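Local structure of glyoxylate reductase (Paecilomyces sp. J18, 3WNV) at residues A[211-216]-A[237-242]. The protein probably catalyses the reduction of glyoxylate to glycolate with a nicotinamide cofactor, as a member of the D-isomer-specific 2-hydroxyacid dehydrogenase family. Residues are numbered along the deposited sequence; the frame is centred on the assembly and turned at random.
Sequences FSLNLA and VVIVNT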
ATOM      1  N   PHE A 211      -9.630  14.721  -1.680  1.00 10.05           N
ATOM      2  CA  PHE A 211     -10.023  13.430  -2.259  1.00 11.24           C
ATOM      3  C   PHE A 211      -8.935  12.407  -2.010  1.00  9.75           C
ATOM      4  O   PHE A 211      -7.812  12.573  -2.479  1.00 10.50           O
ATOM      5  CB  PHE A 211     -10.269  13.611  -3.766  1.00 11.35           C
ATOM      6  CG  PHE A 211     -10.748  12.369  -4.456  1.00 11.71           C
ATOM      7  CD1 PHE A 211      -9.847  11.372  -4.848  1.00 12.32           C
ATOM      8  CD2 PHE A 211     -12.130  12.192  -4.686  1.00 14.24           C
ATOM      9  CE1 PHE A 211     -10.316  10.194  -5.479  1.00 17.02           C
ATOM     10  CE2 PHE A 211     -12.587  11.050  -5.327  1.00 15.86           C
ATOM     11  CZ  PHE A 211     -11.672  10.046  -5.721  1.00 16.39           C
ATOM     12  N   SER A 212      -9.257  11.304  -1.350  1.00  6.70           N
ATOM     13  CA  SER A 212      -8.205  10.301  -1.028  1.00  5.98           C
ATOM     14  C   SER A 212      -8.621   8.897  -1.454  1.00 11.72           C
ATOM     15  O   SER A 212      -9.817   8.591  -1.583  1.00 13.91           O
ATOM     16  CB  SER A 212      -7.887  10.304   0.467  1.00 11.58           C
ATOM     17  OG  SER A 212      -8.973   9.694   1.166  1.00 16.41           O
ATOM     18  N   LEU A 213      -7.647   8.030  -1.710  1.00 13.73           N
ATOM     19  CA  LEU A 213      -8.027   6.716  -2.217  1.00 15.31           C
ATOM     20  C   LEU A 213      -7.293   5.576  -1.536  1.00 11.63           C
ATOM     21  O   LEU A 213      -6.118   5.717  -1.198  1.00 14.97           O
ATOM     22  CB  LEU A 213      -7.874   6.633  -3.758  1.00 21.48           C
ATOM     23  CG  LEU A 213      -6.683   7.163  -4.583  1.00 20.44           C
ATOM     24  CD1 LEU A 213      -6.912   6.700  -6.054  1.00 16.89           C
ATOM     25  CD2 LEU A 213      -6.559   8.663  -4.592  1.00 24.91           C
ATOM     26  N   ASN A 214      -8.016   4.486  -1.281  1.00 16.49           N
ATOM     27  CA  ASN A 214      -7.421   3.251  -0.763  1.00 19.24           C
ATOM     28  C   ASN A 214      -7.945   2.036  -1.510  1.00 23.21           C
ATOM     29  O   ASN A 214      -8.796   1.305  -1.010  1.00 29.74           O
ATOM     30  CB  ASN A 214      -7.714   3.084   0.729  1.00 23.05           C
ATOM     31  CG  ASN A 214      -7.489   4.359   1.524  1.00 19.13           C
ATOM     32  OD1 ASN A 214      -6.338   4.766   1.843  1.00 20.52           O
ATOM     33  ND2 ASN A 214      -8.584   5.006   1.866  1.00 20.23           N
ATOM     34  N   LEU A 215      -7.467   1.837  -2.730  1.00 18.37           N
ATOM     35  CA  LEU A 215      -7.861   0.686  -3.524  1.00 17.71           C
ATOM     36  C   LEU A 215      -6.659  -0.190  -3.736  1.00 18.55           C
ATOM     37  O   LEU A 215      -5.516   0.293  -3.824  1.00 17.67           O
ATOM     38  CB  LEU A 215      -8.368   1.126  -4.915  1.00 13.81           C
ATOM     39  CG  LEU A 215      -9.592   1.996  -4.894  1.00 17.58           C
ATOM     40  CD1 LEU A 215      -9.928   2.409  -6.303  1.00 18.07           C
ATOM     41  CD2 LEU A 215     -10.761   1.178  -4.297  1.00 18.59           C
ATOM     42  N   ALA A 216      -6.927  -1.483  -3.859  1.00 15.21           N
ATOM     43  CA  ALA A 216      -5.964  -2.436  -4.346  1.00 18.68           C
ATOM     44  C   ALA A 216      -5.725  -2.109  -5.804  1.00 20.42           C
ATOM     45  O   ALA A 216      -6.647  -1.728  -6.535  1.00 17.45           O
ATOM     46  CB  ALA A 216      -6.514  -3.824  -4.204  1.00 22.89           C
ATOM     47  N   VAL A 237      -9.483  21.236  -5.768  1.00 15.11           N
ATOM     48  CA  VAL A 237      -9.449  19.988  -4.991  1.00 14.49           C
ATOM     49  C   VAL A 237      -8.016  19.727  -4.555  1.00 13.15           C
ATOM     50  O   VAL A 237      -7.074  20.161  -5.220  1.00 11.33           O
ATOM     51  CB  VAL A 237      -9.966  18.779  -5.854  1.00 12.28           C
ATOM     52  CG1 VAL A 237      -9.060  18.543  -7.066  1.00 13.23           C
ATOM     53  CG2 VAL A 237     -10.167  17.504  -5.014  1.00 12.11           C
ATOM     54  N   VAL A 238      -7.854  19.056  -3.417  1.00 11.28           N
ATOM     55  CA  VAL A 238      -6.567  18.543  -2.994  1.00 11.67           C
ATOM     56  C   VAL A 238      -6.670  17.018  -3.009  1.00 10.69           C
ATOM     57  O   VAL A 238      -7.635  16.434  -2.475  1.00  9.45           O
ATOM     58  CB  VAL A 238      -6.224  19.030  -1.581  1.00 10.30           C
ATOM     59  CG1 VAL A 238      -5.007  18.254  -1.027  1.00  6.05           C
ATOM     60  CG2 VAL A 238      -5.964  20.521  -1.593  1.00 12.84           C
ATOM     61  N   ILE A 239      -5.698  16.375  -3.624  1.00  8.25           N
ATOM     62  CA  ILE A 239      -5.721  14.898  -3.740  1.00  7.53           C
ATOM     63  C   ILE A 239      -4.644  14.260  -2.882  1.00  9.93           C
ATOM     64  O   ILE A 239      -3.499  14.657  -2.959  1.00  8.24           O
ATOM     65  CB  ILE A 239      -5.592  14.439  -5.226  1.00  7.12           C
ATOM     66  CG1 ILE A 239      -6.787  14.904  -6.056  1.00  9.91           C
ATOM     67  CG2 ILE A 239      -5.415  12.916  -5.327  1.00 10.85           C
ATOM     68  CD1 ILE A 239      -6.572  14.820  -7.542  1.00 11.56           C
ATOM     69  N   VAL A 240      -5.018  13.257  -2.084  1.00  4.84           N
ATOM     70  CA  VAL A 240      -4.048  12.486  -1.279  1.00  4.80           C
ATOM     71  C   VAL A 240      -4.046  11.038  -1.697  1.00 11.70           C
ATOM     72  O   VAL A 240      -5.121  10.458  -1.895  1.00 13.37           O
ATOM     73  CB  VAL A 240      -4.397  12.599   0.205  1.00  9.33           C
ATOM     74  CG1 VAL A 240      -3.552  11.642   1.071  1.00 11.46           C
ATOM     75  CG2 VAL A 240      -4.256  14.052   0.702  1.00  7.79           C
ATOM     76  N   ASN A 241      -2.853  10.456  -1.826  1.00  8.65           N
ATOM     77  CA  ASN A 241      -2.707   9.053  -2.145  1.00 10.25           C
ATOM     78  C   ASN A 241      -1.617   8.419  -1.353  1.00  8.49           C
ATOM     79  O   ASN A 241      -0.492   8.757  -1.506  1.00  8.98           O
ATOM     80  CB  ASN A 241      -2.382   8.903  -3.634  1.00  9.10           C
ATOM     81  CG  ASN A 241      -2.609   7.514  -4.155  1.00 12.18           C
ATOM     82  OD1 ASN A 241      -3.101   6.683  -3.450  1.00 11.40           O
ATOM     83  ND2 ASN A 241      -2.295   7.302  -5.402  1.00  8.51           N
ATOM     84  N   THR A 242      -1.978   7.485  -0.514  1.00  6.49           N
ATOM     85  CA  THR A 242      -1.032   6.673   0.183  1.00  5.67           C
ATOM     86  C   THR A 242      -1.108   5.191  -0.224  1.00  7.06           C
ATOM     87  O   THR A 242      -0.505   4.380   0.374  1.00 10.76           O
ATOM     88  CB  THR A 242      -1.178   6.787   1.688  1.00 13.33           C
ATOM     89  OG1 THR A 242      -2.482   6.402   2.011  1.00 13.61           O
ATOM     90  CG2 THR A 242      -0.969   8.193   2.149  1.00 13.67           C
TER
HETATM   91  O   HOH W   1      -5.509   6.834   2.820  1.00 25.12           O
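Phe211 O is held by two neighbouring residues of strand 237-241: Val240 N donates a hydrogen bond of 2.9 Å to it, and the CA-H of Ile239 adds a weaker contact. Phe211 N in turn reaches Val238 O at 2.7 Å, so Phe211 straddles Ile239 in the manner of parallel strands. Val240 O then receives the CA-H of Ser212, with Ser212 CA 3.2 Å away, before the chains diverge toward Asn214 and Thr242.

On one face, Phe211 CG is anti to the backbone N (chi1 -177°), which carries the ring away from the neighbouring strand and leaves CB to meet Val237 CG2 at 4.1 Å. Leu213 leans across instead: its CD2 lies over Val240 O, while its CG comes 3.8 Å from Asn241 OD1. That amide is suited to the strand end because it can bond to the following turn, OD1 accepting from Ala243 N and ND2 donating to Arg244 O. On the other face, the small Ser212 sets its CB 4.2 Å from Val240 CB, and its hydroxyl is satisfied by Gly158 O. Beta-branched Val240, beside Ser212, and Ile239, on the face of Phe211, favour extended backbone and cover opposite faces of the buried sheet.

Past the strands, a water lies between Asn214 OD1 and Thr242 OG1, although its very short distance to OD1 makes that link doubtful. Asn214 ND2 bonds to Gly161 O, within a probable GxGxxG dinucleotide-binding turn. Strand 210-213, helix 227-232 and strand 237-241 form a beta-alpha-beta unit in the parallel sheet of a Rossmann-type NAD-binding domain.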